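Local coordinates for protein esterase YbfF (Escherichia coli, PDB 3BF7) that probably hydrolyses ester or thioester bonds as an alpha/beta hydrolase with a helical cap, at residues A[111-116]-A[232-237]. The protein carries 1 engineered substitution. Numbering follows the deposited sequence.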
loop_
_atom_site.group_PDB
_atom_site.type_symbol
_atom_site.label_atom_id
_atom_site.label_comp_id
_atom_site.label_asym_id
_atom_site.label_seq_id
_atom_site.Cartn_x
_atom_site.Cartn_y
_atom_site.Cartn_z
ATOM N N ALA A 111 3.241 -8.513 -0.819
ATOM C CA ALA A 111 3.799 -7.250 -0.349
ATOM C C ALA A 111 4.626 -6.677 -1.492
ATOM O O ALA A 111 5.631 -7.268 -1.897
ATOM C CB ALA A 111 4.670 -7.483 0.876
ATOM N N ILE A 112 4.202 -5.527 -2.005
ATOM C CA ILE A 112 4.872 -4.883 -3.131
ATOM C C ILE A 112 5.883 -3.834 -2.671
ATOM O O ILE A 112 5.540 -2.893 -1.946
ATOM C CB ILE A 112 3.836 -4.241 -4.089
ATOM C CG1 ILE A 112 2.797 -5.292 -4.505
ATOM C CG2 ILE A 112 4.537 -3.689 -5.322
ATOM C CD1 ILE A 112 1.672 -4.753 -5.370
ATOM N N ASP A 113 7.123 -4.031 -3.117
ATOM C CA ASP A 113 8.293 -3.208 -2.810
ATOM C C ASP A 113 8.340 -2.677 -1.389
ATOM O O ASP A 113 8.341 -1.466 -1.143
ATOM C CB ASP A 113 8.459 -2.055 -3.800
ATOM C CG ASP A 113 9.906 -1.610 -3.903
ATOM O OD1 ASP A 113 10.184 -0.404 -3.753
ATOM O OD2 ASP A 113 10.773 -2.487 -4.125
ATOM N N ILE A 114 8.431 -3.614 -0.455
ATOM C CA ILE A 114 8.476 -3.285 0.956
ATOM C C ILE A 114 9.022 -4.469 1.756
ATOM O O ILE A 114 8.842 -5.633 1.379
ATOM C CB ILE A 114 7.049 -2.921 1.460
ATOM C CG1 ILE A 114 7.101 -2.364 2.883
ATOM C CG2 ILE A 114 6.142 -4.142 1.393
ATOM C CD1 ILE A 114 7.798 -1.027 2.984
ATOM N N ALA A 115 9.704 -4.160 2.852
ATOM C CA ALA A 115 10.248 -5.180 3.740
ATOM C C ALA A 115 9.767 -4.852 5.152
ATOM O O ALA A 115 9.521 -3.687 5.477
ATOM C CB ALA A 115 11.769 -5.176 3.692
ATOM N N PRO A 116 9.608 -5.876 6.005
ATOM C CA PRO A 116 9.154 -5.668 7.383
ATOM C C PRO A 116 10.324 -5.205 8.243
ATOM O O PRO A 116 10.858 -5.954 9.067
ATOM C CB PRO A 116 8.626 -7.044 7.779
ATOM C CG PRO A 116 9.546 -7.966 7.044
ATOM C CD PRO A 116 9.675 -7.312 5.681
ATOM N N ALA A 232 12.327 -1.530 -12.541
ATOM C CA ALA A 232 11.183 -0.888 -11.907
ATOM C C ALA A 232 11.547 -0.214 -10.592
ATOM O O ALA A 232 12.352 -0.731 -9.816
ATOM C CB ALA A 232 10.073 -1.908 -11.678
ATOM N N GLY A 233 10.940 0.945 -10.361
ATOM C CA GLY A 233 11.164 1.688 -9.138
ATOM C C GLY A 233 10.198 1.254 -8.048
ATOM O O GLY A 233 9.606 0.176 -8.116
ATOM N N HIS A 234 10.017 2.118 -7.055
ATOM C CA HIS A 234 9.159 1.826 -5.913
ATOM C C HIS A 234 7.686 1.555 -6.220
ATOM O O HIS A 234 7.079 0.691 -5.591
ATOM C CB HIS A 234 9.289 2.955 -4.890
ATOM C CG HIS A 234 8.521 2.723 -3.628
ATOM N ND1 HIS A 234 8.654 1.579 -2.868
ATOM C CD2 HIS A 234 7.632 3.507 -2.974
ATOM C CE1 HIS A 234 7.883 1.672 -1.800
ATOM N NE2 HIS A 234 7.252 2.831 -1.840
ATOM N N TRP A 235 7.094 2.294 -7.152
ATOM C CA TRP A 235 5.695 2.051 -7.505
ATOM C C TRP A 235 5.703 1.050 -8.662
ATOM O O TRP A 235 5.328 1.360 -9.796
ATOM C CB TRP A 235 5.008 3.368 -7.894
ATOM C CG TRP A 235 4.692 4.250 -6.701
ATOM C CD1 TRP A 235 3.514 4.308 -6.008
ATOM C CD2 TRP A 235 5.582 5.166 -6.053
ATOM N NE1 TRP A 235 3.616 5.205 -4.969
ATOM C CE2 TRP A 235 4.873 5.746 -4.975
ATOM C CE3 TRP A 235 6.908 5.555 -6.278
ATOM C CZ2 TRP A 235 5.451 6.696 -4.124
ATOM C CZ3 TRP A 235 7.481 6.501 -5.431
ATOM C CH2 TRP A 235 6.751 7.060 -4.367
ATOM N N VAL A 236 6.151 -0.163 -8.345
ATOM C CA VAL A 236 6.285 -1.243 -9.322
ATOM C C VAL A 236 5.043 -1.491 -10.165
ATOM O O VAL A 236 5.134 -1.670 -11.380
ATOM C CB VAL A 236 6.666 -2.575 -8.630
ATOM C CG1 VAL A 236 7.172 -3.571 -9.667
ATOM C CG2 VAL A 236 7.715 -2.334 -7.556
ATOM N N HIS A 237 3.885 -1.510 -9.516
ATOM C CA HIS A 237 2.622 -1.754 -10.204
ATOM C C HIS A 237 2.264 -0.652 -11.190
ATOM O O HIS A 237 1.539 -0.887 -12.158
ATOM C CB HIS A 237 1.495 -1.904 -9.184
ATOM C CG HIS A 237 1.418 -0.770 -8.214
ATOM N ND1 HIS A 237 2.392 -0.538 -7.268
ATOM C CD2 HIS A 237 0.505 0.219 -8.069
ATOM C CE1 HIS A 237 2.085 0.549 -6.583
ATOM N NE2 HIS A 237 0.945 1.027 -7.049
#
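H234 ND1 donates to D113 OD1 over 2.7 Å in a nearly straight bond (169°) that lies in the imidazole plane and enters the anti lone pair of the oxygen. H234 CG is anti to its backbone N (chi1 -176°), which brings the imidazole to D113 although the bond to CB does not point there. The carboxylate is turned 59° against the ring. The ring edge also reaches the D113 backbone, with H234 CE1 3.2 Å from D113 O. At the root of the D113 side chain the contact is apolar: D113 CB rests on V236 CG2 at 3.8 Å, and I112 CG2, anti to its backbone N, meets V236 CB at 4.1 Å. This branch of I112 also approaches H237 ND1 obliquely, a buried nitrogen with no hydrogen-bond partner. D113 follows the end of strand 106-112 and H234 lies two residues before helix 236-239, consistent with the acid and histidine of an alpha/beta-hydrolase Ser-His-Asp triad whose serine would be S89 on the nucleophile elbow. An alanine in place of H234 would lose the ND1 bond to D113 and probably break the proposed triad. D113 OD1 is also hydrogen-bonded to S206 OG and OD2 accepts from G203 N, which fixes the carboxylate rotation and would probably favour its charged form. Y208 stacks on the H234 ring, while H88 NE2 is hydrogen-bonded to H234 O, tying this loop to strand 83-88.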